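Local atomic coordinates of adenylate kinase (Thermus thermophilus, PDB entry 3CM0), a protein that catalyses the reversible transfer of the terminal phosphate of ATP to AMP, giving two molecules of ADP and so balancing the cell's adenine nucleotides. Residues A[5-10]-A[105-110]; A[30-35]-A[79-84]; A[165-170]-A[178-183]. One frame throughout, in Å; residues are numbered along the deposited sequence.

Contacts 1 and 2 pair neighbouring strands of one parallel sheet, and contact 3 lays the last helix of the chain against an outermost strand of it. Contact 1, at the middle of the sheet, is the most buried, made of backbone bonds and aliphatic side chains. Contact 2 includes the other outermost strand, 31-33, where similar pairing gives way to a salt bridge and waters. Strands 4-10 and 79-83 are neighbours, so V7 and F9 exchange backbone bonds with F82. On the other side, V109 accepts from K165 and V110 touches I180, joining contact 1 to contact 3, which has a small apolar centre between charged groups. Contacts 2 and 3 do not touch.

Contact 1 (A[5-10]-A[105-110]); sequences QAVIFL and RLLGVV
L10 and V109 meet methyl to methyl, L10 CD1 lying 3.6 Å from V109 CG1, and this end of the contact is closely filled. I8 runs beside V109, both pointing the same way, and its CD1 reaches on to L106 CD1 at 3.8 Å, the two chains crossing at about a right angle. V110 lies over one face of the F9 ring: its CB stands 4.3 Å from the ring centroid of F9 in a CH-pi contact. With V110 CG1 anti to the backbone N (chi1 176°), that methyl lies against F9 CD1 and CE1, while V110 CG2 turns to V7 CG1. The beta-branched valines and isoleucine suit a buried sheet, being broad close to the backbone, and F9 offers a flat apolar face. The backbone of I8 is gripped both ways, its N bonding G108 O and its O receiving V110 N at 2.8 Å. This parallel pair is the centre of the P-loop NTPase sheet; 5-10 leads toward the nucleotide loop, and F9 touches K17, a predicted ATP ligand. The other end is looser. L107 and G108 together face the single residue V7, a beta bulge, and G108 has backbone angles at which a CB would jam against L107 O. L107 N still bonds A6 O at 2.9 Å, and its isobutyl group leans across the extended Q5, L107 CD1 lying 4.0 Å from Q5 CB. An alanine in place of L107 would probably open a gap beside V7 CG2 and let the Q5 chain turn more freely. At this end the polar Q5 and R105 border solvent.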
ATOM      1  N   GLN A   5       0.968 -11.450  11.992  1.00 19.28           N
ATOM      2  CA  GLN A   5       0.062 -11.480  10.853  1.00 20.10           C
ATOM      3  C   GLN A   5       0.236 -10.209  10.042  1.00 15.70           C
ATOM      4  O   GLN A   5       0.413  -9.111  10.584  1.00 16.47           O
ATOM      5  CB  GLN A   5      -1.386 -11.602  11.331  1.00 26.80           C
ATOM      6  CG  GLN A   5      -1.644 -12.871  12.090  1.00 29.92           C
ATOM      7  CD  GLN A   5      -3.092 -13.019  12.503  1.00 38.50           C
ATOM      8  OE1 GLN A   5      -3.739 -12.045  12.886  1.00 40.24           O
ATOM      9  NE2 GLN A   5      -3.606 -14.244  12.441  1.00 42.44           N
ATOM     10  N   ALA A   6       0.213 -10.347   8.721  1.00 15.86           N
ATOM     11  CA  ALA A   6       0.371  -9.163   7.888  1.00 10.26           C
ATOM     12  C   ALA A   6      -0.737  -9.112   6.842  1.00 12.55           C
ATOM     13  O   ALA A   6      -1.266 -10.149   6.448  1.00 14.10           O
ATOM     14  CB  ALA A   6       1.745  -9.208   7.155  1.00 14.11           C
ATOM     15  N   VAL A   7      -1.087  -7.889   6.452  1.00 10.28           N
ATOM     16  CA  VAL A   7      -2.021  -7.681   5.340  1.00 11.68           C
ATOM     17  C   VAL A   7      -1.440  -6.621   4.422  1.00 11.93           C
ATOM     18  O   VAL A   7      -0.925  -5.603   4.880  1.00 11.48           O
ATOM     19  CB  VAL A   7      -3.427  -7.228   5.801  1.00 11.71           C
ATOM     20  CG1 VAL A   7      -4.331  -7.048   4.551  1.00 15.08           C
ATOM     21  CG2 VAL A   7      -4.048  -8.299   6.689  1.00 10.26           C
ATOM     22  N   ILE A   8      -1.508  -6.857   3.103  1.00 10.00           N
ATOM     23  CA  ILE A   8      -1.018  -5.910   2.139  1.00  7.59           C
ATOM     24  C   ILE A   8      -2.203  -5.424   1.321  1.00  9.12           C
ATOM     25  O   ILE A   8      -3.030  -6.240   0.922  1.00 12.13           O
ATOM     26  CB  ILE A   8      -0.005  -6.599   1.165  1.00  9.46           C
ATOM     27  CG1 ILE A   8       1.278  -6.967   1.936  1.00  8.91           C
ATOM     28  CG2 ILE A   8       0.329  -5.682   0.024  1.00 11.04           C
ATOM     29  CD1 ILE A   8       2.260  -7.946   1.124  1.00  9.09           C
ATOM     30  N   PHE A   9      -2.306  -4.115   1.119  1.00  8.95           N
ATOM     31  CA  PHE A   9      -3.402  -3.555   0.286  1.00  9.37           C
ATOM     32  C   PHE A   9      -2.883  -3.002  -1.040  1.00 12.48           C
ATOM     33  O   PHE A   9      -1.934  -2.218  -1.055  1.00 12.41           O
ATOM     34  CB  PHE A   9      -4.101  -2.381   1.022  1.00 11.48           C
ATOM     35  CG  PHE A   9      -5.062  -2.808   2.071  1.00 15.43           C
ATOM     36  CD1 PHE A   9      -6.433  -2.811   1.810  1.00 17.92           C
ATOM     37  CD2 PHE A   9      -4.619  -3.215   3.330  1.00 13.99           C
ATOM     38  CE1 PHE A   9      -7.332  -3.194   2.799  1.00 19.22           C
ATOM     39  CE2 PHE A   9      -5.514  -3.599   4.314  1.00 17.74           C
ATOM     40  CZ  PHE A   9      -6.868  -3.592   4.056  1.00 18.65           C
ATOM     41  N   LEU A  10      -3.532  -3.384  -2.152  1.00 15.05           N
ATOM     42  CA  LEU A  10      -3.203  -2.884  -3.491  1.00 10.35           C
ATOM     43  C   LEU A  10      -4.513  -2.322  -4.130  1.00 13.22           C
ATOM     44  O   LEU A  10      -5.619  -2.810  -3.882  1.00 14.83           O
ATOM     45  CB  LEU A  10      -2.667  -3.998  -4.395  1.00 12.81           C
ATOM     46  CG  LEU A  10      -1.390  -4.739  -3.943  1.00 14.54           C
ATOM     47  CD1 LEU A  10      -1.106  -5.842  -4.939  1.00 18.34           C
ATOM     48  CD2 LEU A  10      -0.201  -3.772  -3.838  1.00 20.27           C
ATOM     49  N   ARG A 105       2.702 -14.391   9.270  1.00 16.99           N
ATOM     50  CA  ARG A 105       1.882 -14.995   8.236  1.00 21.02           C
ATOM     51  C   ARG A 105       1.168 -13.912   7.435  1.00 14.55           C
ATOM     52  O   ARG A 105       0.557 -13.010   8.016  1.00 15.44           O
ATOM     53  CB  ARG A 105       0.866 -15.934   8.893  1.00 23.60           C
ATOM     54  CG  ARG A 105      -0.173 -16.494   7.947  1.00 31.03           C
ATOM     55  CD  ARG A 105      -0.979 -17.598   8.642  1.00 46.53           C
ATOM     56  NE  ARG A 105      -1.883 -18.251   7.705  1.00 65.81           N
ATOM     57  CZ  ARG A 105      -2.989 -17.689   7.230  1.00 69.03           C
ATOM     58  NH1 ARG A 105      -3.323 -16.471   7.617  1.00 78.32           N
ATOM     59  NH2 ARG A 105      -3.746 -18.329   6.348  1.00 75.02           N
ATOM     60  N   LEU A 106       1.259 -14.002   6.105  1.00 18.49           N
ATOM     61  CA  LEU A 106       0.589 -13.035   5.223  1.00 13.82           C
ATOM     62  C   LEU A 106      -0.843 -13.550   5.071  1.00 16.33           C
ATOM     63  O   LEU A 106      -1.072 -14.584   4.436  1.00 18.68           O
ATOM     64  CB  LEU A 106       1.296 -13.000   3.852  1.00 15.11           C
ATOM     65  CG  LEU A 106       0.707 -12.089   2.773  1.00 15.34           C
ATOM     66  CD1 LEU A 106       0.607 -10.616   3.287  1.00 14.38           C
ATOM     67  CD2 LEU A 106       1.609 -12.187   1.530  1.00 13.30           C
ATOM     68  N   LEU A 107      -1.789 -12.858   5.697  1.00 12.71           N
ATOM     69  CA  LEU A 107      -3.208 -13.239   5.657  1.00 15.82           C
ATOM     70  C   LEU A 107      -3.814 -13.075   4.264  1.00 17.06           C
ATOM     71  O   LEU A 107      -4.775 -13.762   3.894  1.00 18.22           O
ATOM     72  CB  LEU A 107      -4.045 -12.380   6.623  1.00 16.30           C
ATOM     73  CG  LEU A 107      -3.723 -12.545   8.124  1.00 22.80           C
ATOM     74  CD1 LEU A 107      -4.557 -11.586   8.972  1.00 26.79           C
ATOM     75  CD2 LEU A 107      -4.002 -13.965   8.523  1.00 24.66           C
ATOM     76  N   GLY A 108      -3.285 -12.125   3.518  1.00 14.45           N
ATOM     77  CA  GLY A 108      -3.804 -11.874   2.182  1.00 12.79           C
ATOM     78  C   GLY A 108      -3.301 -10.560   1.621  1.00 13.42           C
ATOM     79  O   GLY A 108      -2.773  -9.723   2.347  1.00 12.06           O
ATOM     80  N   VAL A 109      -3.405 -10.423   0.300  1.00  8.64           N
ATOM     81  CA  VAL A 109      -3.047  -9.208  -0.388  1.00  7.51           C
ATOM     82  C   VAL A 109      -4.385  -8.778  -0.977  1.00 11.11           C
ATOM     83  O   VAL A 109      -4.910  -9.399  -1.889  1.00 12.03           O
ATOM     84  CB  VAL A 109      -2.018  -9.498  -1.522  1.00  7.81           C
ATOM     85  CG1 VAL A 109      -1.714  -8.251  -2.293  1.00  9.15           C
ATOM     86  CG2 VAL A 109      -0.727  -9.997  -0.837  1.00  8.20           C
ATOM     87  N   VAL A 110      -4.941  -7.726  -0.410  1.00 10.45           N
ATOM     88  CA  VAL A 110      -6.247  -7.221  -0.838  1.00 11.66           C
ATOM     89  C   VAL A 110      -6.101  -6.385  -2.104  1.00  9.30           C
ATOM     90  O   VAL A 110      -5.332  -5.432  -2.131  1.00 12.10           O
ATOM     91  CB  VAL A 110      -6.850  -6.352   0.285  1.00 13.76           C
ATOM     92  CG1 VAL A 110      -8.188  -5.726  -0.169  1.00 13.46           C
ATOM     93  CG2 VAL A 110      -7.037  -7.206   1.501  1.00 16.95           C
TER

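Contact 2 (A[30-35]-A[79-84]); sequences FKKLST and RVIFDG
The ring of F30 lies against R79, whose CB sits over one face, 3.9 Å from the F30 ring centroid, in a CH-pi contact. I81 crosses F30 at about a right angle, its CG1 and CD1 pressed on the CB of F30. Packing is tight where V80 CG2 comes within 3.3 Å of both CG and CD1 of L33. That methyl is anti to the backbone N of V80, chi1 of 59° putting CG1 between N and the carbonyl carbon. L33 CD1 also reaches F82 CE1, the two side chains lying side by side. Branched L33, V80 and I81 fill the buried faces. Parallel pairing holds these groups in step, K31 N bonding R79 O and L33 N bonding I81 O. Further on, the strands part, and the long, flexible K32 can reach D83: it bends at its last torsion (chi4 -70°), bringing NZ 3.0 Å from D83 OD2, where the salt bridge uses the anti lone pair. One water joins K32 NZ, L33 O and D83 O; a second joins L33 O to D83 N. D83 OD1 pairs with K17, a predicted ATP ligand, so two lysines share the carboxylate. S34 caps helix 35-44 through D37 N, and the strands lead into T35, in the NMP region, and G84, both of the predicted AMP site. Helix 17-28 covers K32 and I81, while strand 4-10 borders 79-83 along its other edge.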
ATOM      1  N   PHE A  30      -3.860  -3.458  13.996  1.00 23.19           N
ATOM      2  CA  PHE A  30      -2.705  -3.651  13.106  1.00 24.72           C
ATOM      3  C   PHE A  30      -1.990  -2.315  13.048  1.00 23.39           C
ATOM      4  O   PHE A  30      -2.638  -1.263  13.062  1.00 19.94           O
ATOM      5  CB  PHE A  30      -3.137  -3.990  11.657  1.00 19.79           C
ATOM      6  CG  PHE A  30      -3.602  -5.395  11.459  1.00 19.00           C
ATOM      7  CD1 PHE A  30      -2.782  -6.327  10.808  1.00 15.16           C
ATOM      8  CD2 PHE A  30      -4.850  -5.811  11.921  1.00 25.64           C
ATOM      9  CE1 PHE A  30      -3.197  -7.644  10.608  1.00 16.31           C
ATOM     10  CE2 PHE A  30      -5.285  -7.131  11.733  1.00 27.98           C
ATOM     11  CZ  PHE A  30      -4.450  -8.057  11.074  1.00 32.76           C
ATOM     12  N   LYS A  31      -0.661  -2.348  12.984  1.00 18.50           N
ATOM     13  CA  LYS A  31       0.105  -1.132  12.817  1.00 16.72           C
ATOM     14  C   LYS A  31       0.248  -0.917  11.303  1.00 22.20           C
ATOM     15  O   LYS A  31       0.821  -1.779  10.587  1.00 16.46           O
ATOM     16  CB  LYS A  31       1.498  -1.264  13.446  1.00 23.76           C
ATOM     17  CG  LYS A  31       2.330  -0.002  13.284  1.00 37.29           C
ATOM     18  CD  LYS A  31       3.497   0.068  14.273  1.00 37.83           C
ATOM     19  CE  LYS A  31       4.493  -1.047  14.076  1.00 46.30           C
ATOM     20  NZ  LYS A  31       5.683  -0.883  14.963  1.00 40.34           N
ATOM     21  N   LYS A  32      -0.279   0.209  10.815  1.00 17.22           N
ATOM     22  CA  LYS A  32      -0.205   0.559   9.399  1.00 23.34           C
ATOM     23  C   LYS A  32       1.127   1.249   9.155  1.00 28.53           C
ATOM     24  O   LYS A  32       1.383   2.349   9.632  1.00 24.43           O
ATOM     25  CB  LYS A  32      -1.371   1.490   9.028  1.00 29.40           C
ATOM     26  CG  LYS A  32      -1.479   1.875   7.565  1.00 22.55           C
ATOM     27  CD  LYS A  32      -2.835   2.565   7.336  1.00 28.90           C
ATOM     28  CE  LYS A  32      -3.098   2.992   5.895  1.00 34.40           C
ATOM     29  NZ  LYS A  32      -2.253   4.126   5.428  1.00 40.91           N
ATOM     30  N   LEU A  33       1.991   0.593   8.399  1.00 23.65           N
ATOM     31  CA  LEU A  33       3.301   1.133   8.142  1.00 24.04           C
ATOM     32  C   LEU A  33       3.388   2.058   6.931  1.00 30.04           C
ATOM     33  O   LEU A  33       2.703   1.876   5.928  1.00 31.11           O
ATOM     34  CB  LEU A  33       4.299  -0.011   7.957  1.00 19.50           C
ATOM     35  CG  LEU A  33       4.343  -1.080   9.042  1.00 28.62           C
ATOM     36  CD1 LEU A  33       5.522  -1.997   8.773  1.00 26.20           C
ATOM     37  CD2 LEU A  33       4.450  -0.434  10.414  1.00 33.40           C
ATOM     38  N   SER A  34       4.248   3.059   7.043  1.00 33.45           N
ATOM     39  CA  SER A  34       4.492   3.978   5.940  1.00 35.92           C
ATOM     40  C   SER A  34       5.996   4.173   5.933  1.00 36.28           C
ATOM     41  O   SER A  34       6.561   4.772   6.866  1.00 31.20           O
ATOM     42  CB  SER A  34       3.808   5.337   6.156  1.00 37.42           C
ATOM     43  OG  SER A  34       4.427   6.317   5.322  1.00 39.11           O
ATOM     44  N   THR A  35       6.652   3.648   4.904  1.00 37.02           N
ATOM     45  CA  THR A  35       8.099   3.786   4.818  1.00 42.57           C
ATOM     46  C   THR A  35       8.458   5.283   4.764  1.00 39.31           C
ATOM     47  O   THR A  35       9.362   5.742   5.469  1.00 38.17           O
ATOM     48  CB  THR A  35       8.671   2.998   3.571  1.00 44.32           C
ATOM     49  OG1 THR A  35       8.103   3.496   2.349  1.00 40.74           O
ATOM     50  CG2 THR A  35       8.323   1.509   3.687  1.00 43.48           C
ATOM     51  N   ARG A  79       1.079  -7.484  14.468  1.00 18.30           N
ATOM     52  CA  ARG A  79       0.065  -7.266  13.401  1.00 16.57           C
ATOM     53  C   ARG A  79       0.401  -6.013  12.613  1.00  9.57           C
ATOM     54  O   ARG A  79       0.398  -4.904  13.160  1.00 16.81           O
ATOM     55  CB  ARG A  79      -1.323  -7.111  14.024  1.00 18.51           C
ATOM     56  CG  ARG A  79      -1.736  -8.270  14.881  1.00 25.95           C
ATOM     57  CD  ARG A  79      -3.156  -8.006  15.395  1.00 27.34           C
ATOM     58  NE  ARG A  79      -3.616  -9.075  16.278  1.00 29.70           N
ATOM     59  CZ  ARG A  79      -4.524  -8.901  17.234  1.00 36.68           C
ATOM     60  NH1 ARG A  79      -5.065  -7.702  17.427  1.00 33.59           N
ATOM     61  NH2 ARG A  79      -4.880  -9.914  18.011  1.00 36.76           N
ATOM     62  N   VAL A  80       0.657  -6.194  11.308  1.00 11.18           N
ATOM     63  CA  VAL A  80       1.067  -5.086  10.476  1.00  9.52           C
ATOM     64  C   VAL A  80       0.288  -5.047   9.152  1.00 11.31           C
ATOM     65  O   VAL A  80      -0.049  -6.115   8.603  1.00 12.44           O
ATOM     66  CB  VAL A  80       2.593  -5.234  10.138  1.00 20.51           C
ATOM     67  CG1 VAL A  80       2.834  -6.591   9.413  1.00 15.16           C
ATOM     68  CG2 VAL A  80       3.079  -4.084   9.292  1.00 25.67           C
ATOM     69  N   ILE A  81       0.075  -3.822   8.678  1.00 13.42           N
ATOM     70  CA  ILE A  81      -0.589  -3.521   7.391  1.00  8.20           C
ATOM     71  C   ILE A  81       0.340  -2.684   6.529  1.00 14.42           C
ATOM     72  O   ILE A  81       1.019  -1.750   6.995  1.00 14.24           O
ATOM     73  CB  ILE A  81      -1.948  -2.789   7.627  1.00 12.04           C
ATOM     74  CG1 ILE A  81      -2.976  -3.825   8.118  1.00 13.55           C
ATOM     75  CG2 ILE A  81      -2.409  -2.095   6.380  1.00 16.97           C
ATOM     76  CD1 ILE A  81      -4.378  -3.215   8.428  1.00 19.18           C
ATOM     77  N   PHE A  82       0.415  -3.078   5.250  1.00 12.29           N
ATOM     78  CA  PHE A  82       1.197  -2.381   4.266  1.00 10.40           C
ATOM     79  C   PHE A  82       0.214  -1.760   3.292  1.00 15.41           C
ATOM     80  O   PHE A  82      -0.664  -2.447   2.809  1.00 14.81           O
ATOM     81  CB  PHE A  82       2.102  -3.371   3.523  1.00  8.77           C
ATOM     82  CG  PHE A  82       3.188  -3.947   4.424  1.00  8.58           C
ATOM     83  CD1 PHE A  82       4.372  -3.244   4.617  1.00 14.42           C
ATOM     84  CD2 PHE A  82       3.001  -5.172   5.060  1.00 12.11           C
ATOM     85  CE1 PHE A  82       5.373  -3.760   5.437  1.00 14.34           C
ATOM     86  CE2 PHE A  82       4.006  -5.705   5.896  1.00 18.28           C
ATOM     87  CZ  PHE A  82       5.191  -4.991   6.072  1.00 11.29           C
ATOM     88  N   ASP A  83       0.384  -0.475   3.011  1.00 13.75           N
ATOM     89  CA  ASP A  83      -0.497   0.247   2.097  1.00 20.81           C
ATOM     90  C   ASP A  83       0.485   1.176   1.363  1.00 20.09           C
ATOM     91  O   ASP A  83       1.013   2.110   1.948  1.00 37.07           O
ATOM     92  CB  ASP A  83      -1.514   1.024   2.951  1.00 20.98           C
ATOM     93  CG  ASP A  83      -2.354   1.981   2.150  1.00 31.32           C
ATOM     94  OD1 ASP A  83      -2.667   1.664   0.985  1.00 27.85           O
ATOM     95  OD2 ASP A  83      -2.706   3.043   2.706  1.00 33.78           O
ATOM     96  N   GLY A  84       0.757   0.891   0.108  1.00 26.76           N
ATOM     97  CA  GLY A  84       1.728   1.696  -0.610  1.00 31.22           C
ATOM     98  C   GLY A  84       3.086   0.998  -0.709  1.00 38.64           C
ATOM     99  O   GLY A  84       4.074   1.607  -1.155  1.00 33.85           O
TER
HETATM  100  O   HOH W   1       0.699   3.278   4.844  1.00 38.65           O
HETATM  101  O   HOH W   2       3.031   0.515   3.691  1.00 28.75           O

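Contact 3 (A[165-170]-A[178-183]); sequences KRVDGL and ARIRAA
R179 and D168 lie one over the other, carboxylate and guanidinium planes only 8° apart. D168 OD2 stands 3.4 Å above the guanidinium plane, toward its rim, so this salt bridge works by charge alone, with no N-H aimed at the oxygen. NH1 of R179 turns to backbone carbonyls instead. It bonds D168 O at 2.9 Å, arriving well above that carbonyl's plane, and it also faces L170 O, which lies at the edge of the guanidinium; this second bond is modelled so short that its length is doubtful. Arginine suits the place because its chain, extended from CG to NE, spans from the helix to the turn. D168 in turn holds that turn: its OD1 accepts from L170 N at 3.0 Å, an Asx turn at the end of strand 164-168. One residue back, V167 points at the helix. Its CG1, anti to the backbone N (chi1 169°), lies 3.8 Å from R179 CB and also touches I180 CG1, V167 and I180 crossing at about a right angle. The other methyl, V167 CG2, meets A183 CB at 4.0 Å; the small alanine lets the helix come close. K165 packs its CB on the same A183 CB, then bends at chi2 (-66°), which brings CD 3.7 Å from A183 O, and a water lies between K165 NZ and A183 O. Strand and helix form a beta-alpha unit, nearly antiparallel. Apolar contact sets its spacing at V167, the helix dipole is likely to favour the ammonium near the C-terminal end, and R179 ties helix to turn through D168, by its carbonyl and its stacked carboxylate.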
ATOM      1  N   LYS A 165      -6.427 -11.549  -2.772  1.00 13.60           N
ATOM      2  CA  LYS A 165      -7.843 -11.498  -2.401  1.00 12.27           C
ATOM      3  C   LYS A 165      -8.447 -10.347  -3.199  1.00 15.00           C
ATOM      4  O   LYS A 165      -8.273  -9.172  -2.849  1.00 15.94           O
ATOM      5  CB  LYS A 165      -8.000 -11.186  -0.891  1.00 13.92           C
ATOM      6  CG  LYS A 165      -7.206 -12.078   0.031  1.00 16.35           C
ATOM      7  CD  LYS A 165      -7.716 -13.481  -0.023  1.00 19.47           C
ATOM      8  CE  LYS A 165      -6.933 -14.390   0.926  1.00 26.96           C
ATOM      9  NZ  LYS A 165      -7.412 -15.808   0.776  1.00 25.92           N
ATOM     10  N   ARG A 166      -9.116 -10.683  -4.300  1.00 13.51           N
ATOM     11  CA  ARG A 166      -9.743  -9.675  -5.138  1.00 13.52           C
ATOM     12  C   ARG A 166     -11.051  -9.335  -4.464  1.00 12.40           C
ATOM     13  O   ARG A 166     -11.854 -10.224  -4.123  1.00 16.52           O
ATOM     14  CB  ARG A 166      -9.994 -10.238  -6.546  1.00 15.37           C
ATOM     15  CG  ARG A 166      -8.715 -10.574  -7.293  1.00 17.39           C
ATOM     16  CD  ARG A 166      -9.050 -11.382  -8.567  1.00 20.74           C
ATOM     17  NE  ARG A 166      -7.861 -11.749  -9.322  1.00 18.64           N
ATOM     18  CZ  ARG A 166      -7.211 -10.952 -10.169  1.00 23.19           C
ATOM     19  NH1 ARG A 166      -7.625  -9.711 -10.395  1.00 22.42           N
ATOM     20  NH2 ARG A 166      -6.132 -11.415 -10.807  1.00 23.17           N
ATOM     21  N   VAL A 167     -11.293  -8.045  -4.291  1.00 10.07           N
ATOM     22  CA  VAL A 167     -12.493  -7.581  -3.612  1.00  8.11           C
ATOM     23  C   VAL A 167     -13.234  -6.550  -4.450  1.00 10.43           C
ATOM     24  O   VAL A 167     -12.618  -5.714  -5.118  1.00 10.81           O
ATOM     25  CB  VAL A 167     -12.109  -6.936  -2.243  1.00 15.30           C
ATOM     26  CG1 VAL A 167     -13.299  -6.205  -1.648  1.00 20.54           C
ATOM     27  CG2 VAL A 167     -11.570  -8.036  -1.279  1.00 12.24           C
ATOM     28  N   ASP A 168     -14.564  -6.611  -4.401  1.00  9.80           N
ATOM     29  CA  ASP A 168     -15.397  -5.648  -5.164  1.00  7.50           C
ATOM     30  C   ASP A 168     -15.414  -4.319  -4.397  1.00  9.76           C
ATOM     31  O   ASP A 168     -15.948  -4.230  -3.300  1.00 12.09           O
ATOM     32  CB  ASP A 168     -16.795  -6.257  -5.300  1.00 13.88           C
ATOM     33  CG  ASP A 168     -17.825  -5.309  -5.929  1.00 17.44           C
ATOM     34  OD1 ASP A 168     -17.444  -4.215  -6.382  1.00 12.73           O
ATOM     35  OD2 ASP A 168     -19.032  -5.689  -5.964  1.00 14.71           O
ATOM     36  N   GLY A 169     -14.820  -3.283  -4.980  1.00 11.82           N
ATOM     37  CA  GLY A 169     -14.747  -1.997  -4.297  1.00 14.35           C
ATOM     38  C   GLY A 169     -15.872  -1.012  -4.546  1.00 15.78           C
ATOM     39  O   GLY A 169     -15.797   0.156  -4.137  1.00 13.06           O
ATOM     40  N   LEU A 170     -16.911  -1.473  -5.229  1.00 15.75           N
ATOM     41  CA  LEU A 170     -18.080  -0.621  -5.483  1.00 18.99           C
ATOM     42  C   LEU A 170     -19.008  -0.847  -4.292  1.00 19.95           C
ATOM     43  O   LEU A 170     -19.119  -1.964  -3.797  1.00 28.40           O
ATOM     44  CB  LEU A 170     -18.800  -1.048  -6.766  1.00 17.28           C
ATOM     45  CG  LEU A 170     -18.373  -0.420  -8.080  1.00 23.60           C
ATOM     46  CD1 LEU A 170     -19.412  -0.818  -9.140  1.00 19.86           C
ATOM     47  CD2 LEU A 170     -18.300   1.130  -7.944  1.00 23.56           C
ATOM     48  N   ALA A 178     -16.793  -4.864   4.820  1.00 18.79           N
ATOM     49  CA  ALA A 178     -17.285  -6.196   5.154  1.00 18.89           C
ATOM     50  C   ALA A 178     -16.696  -7.241   4.210  1.00 17.05           C
ATOM     51  O   ALA A 178     -16.375  -8.359   4.625  1.00 17.37           O
ATOM     52  CB  ALA A 178     -18.848  -6.251   5.069  1.00 21.44           C
ATOM     53  N   ARG A 179     -16.593  -6.905   2.928  1.00 14.68           N
ATOM     54  CA  ARG A 179     -16.037  -7.853   1.968  1.00 15.32           C
ATOM     55  C   ARG A 179     -14.564  -8.107   2.242  1.00 16.03           C
ATOM     56  O   ARG A 179     -14.081  -9.233   2.093  1.00 15.77           O
ATOM     57  CB  ARG A 179     -16.203  -7.331   0.530  1.00 16.29           C
ATOM     58  CG  ARG A 179     -17.674  -7.248   0.081  1.00 16.98           C
ATOM     59  CD  ARG A 179     -17.811  -6.406  -1.216  1.00 25.04           C
ATOM     60  NE  ARG A 179     -19.215  -6.200  -1.587  1.00 22.54           N
ATOM     61  CZ  ARG A 179     -19.665  -5.192  -2.327  1.00 23.98           C
ATOM     62  NH1 ARG A 179     -18.834  -4.251  -2.795  1.00 18.73           N
ATOM     63  NH2 ARG A 179     -20.961  -5.142  -2.630  1.00 18.83           N
ATOM     64  N   ILE A 180     -13.839  -7.064   2.617  1.00 14.35           N
ATOM     65  CA  ILE A 180     -12.405  -7.247   2.911  1.00 14.00           C
ATOM     66  C   ILE A 180     -12.244  -8.185   4.129  1.00 18.39           C
ATOM     67  O   ILE A 180     -11.424  -9.111   4.115  1.00 15.14           O
ATOM     68  CB  ILE A 180     -11.744  -5.888   3.216  1.00 14.48           C
ATOM     69  CG1 ILE A 180     -11.622  -5.094   1.930  1.00 11.29           C
ATOM     70  CG2 ILE A 180     -10.358  -6.087   3.937  1.00 14.65           C
ATOM     71  CD1 ILE A 180     -11.366  -3.603   2.139  1.00 14.43           C
ATOM     72  N   ARG A 181     -12.993  -7.940   5.209  1.00 18.55           N
ATOM     73  CA  ARG A 181     -12.888  -8.810   6.381  1.00 18.54           C
ATOM     74  C   ARG A 181     -13.241 -10.255   6.013  1.00 19.81           C
ATOM     75  O   ARG A 181     -12.556 -11.204   6.419  1.00 24.37           O
ATOM     76  CB  ARG A 181     -13.793  -8.281   7.524  1.00 18.47           C
ATOM     77  CG  ARG A 181     -13.296  -6.947   8.063  1.00 24.84           C
ATOM     78  CD  ARG A 181     -13.923  -6.614   9.400  1.00 33.65           C
ATOM     79  NE  ARG A 181     -13.663  -7.656  10.386  1.00 36.50           N
ATOM     80  CZ  ARG A 181     -13.894  -7.513  11.683  1.00 35.75           C
ATOM     81  NH1 ARG A 181     -14.380  -6.369  12.144  1.00 36.40           N
ATOM     82  NH2 ARG A 181     -13.648  -8.516  12.509  1.00 29.85           N
ATOM     83  N   ALA A 182     -14.303 -10.439   5.226  1.00 18.27           N
ATOM     84  CA  ALA A 182     -14.675 -11.783   4.812  1.00 18.91           C
ATOM     85  C   ALA A 182     -13.576 -12.435   3.981  1.00 22.96           C
ATOM     86  O   ALA A 182     -13.254 -13.612   4.177  1.00 22.09           O
ATOM     87  CB  ALA A 182     -15.944 -11.762   4.021  1.00 23.60           C
ATOM     88  N   ALA A 183     -13.004 -11.673   3.053  1.00 19.73           N
ATOM     89  CA  ALA A 183     -11.927 -12.198   2.210  1.00 19.21           C
ATOM     90  C   ALA A 183     -10.730 -12.660   3.059  1.00 14.93           C
ATOM     91  O   ALA A 183     -10.080 -13.680   2.764  1.00 21.25           O
ATOM     92  CB  ALA A 183     -11.467 -11.114   1.237  1.00 17.12           C
TER
HETATM   93  O   HOH W   3      -9.888 -15.879   1.246  1.00 37.97           O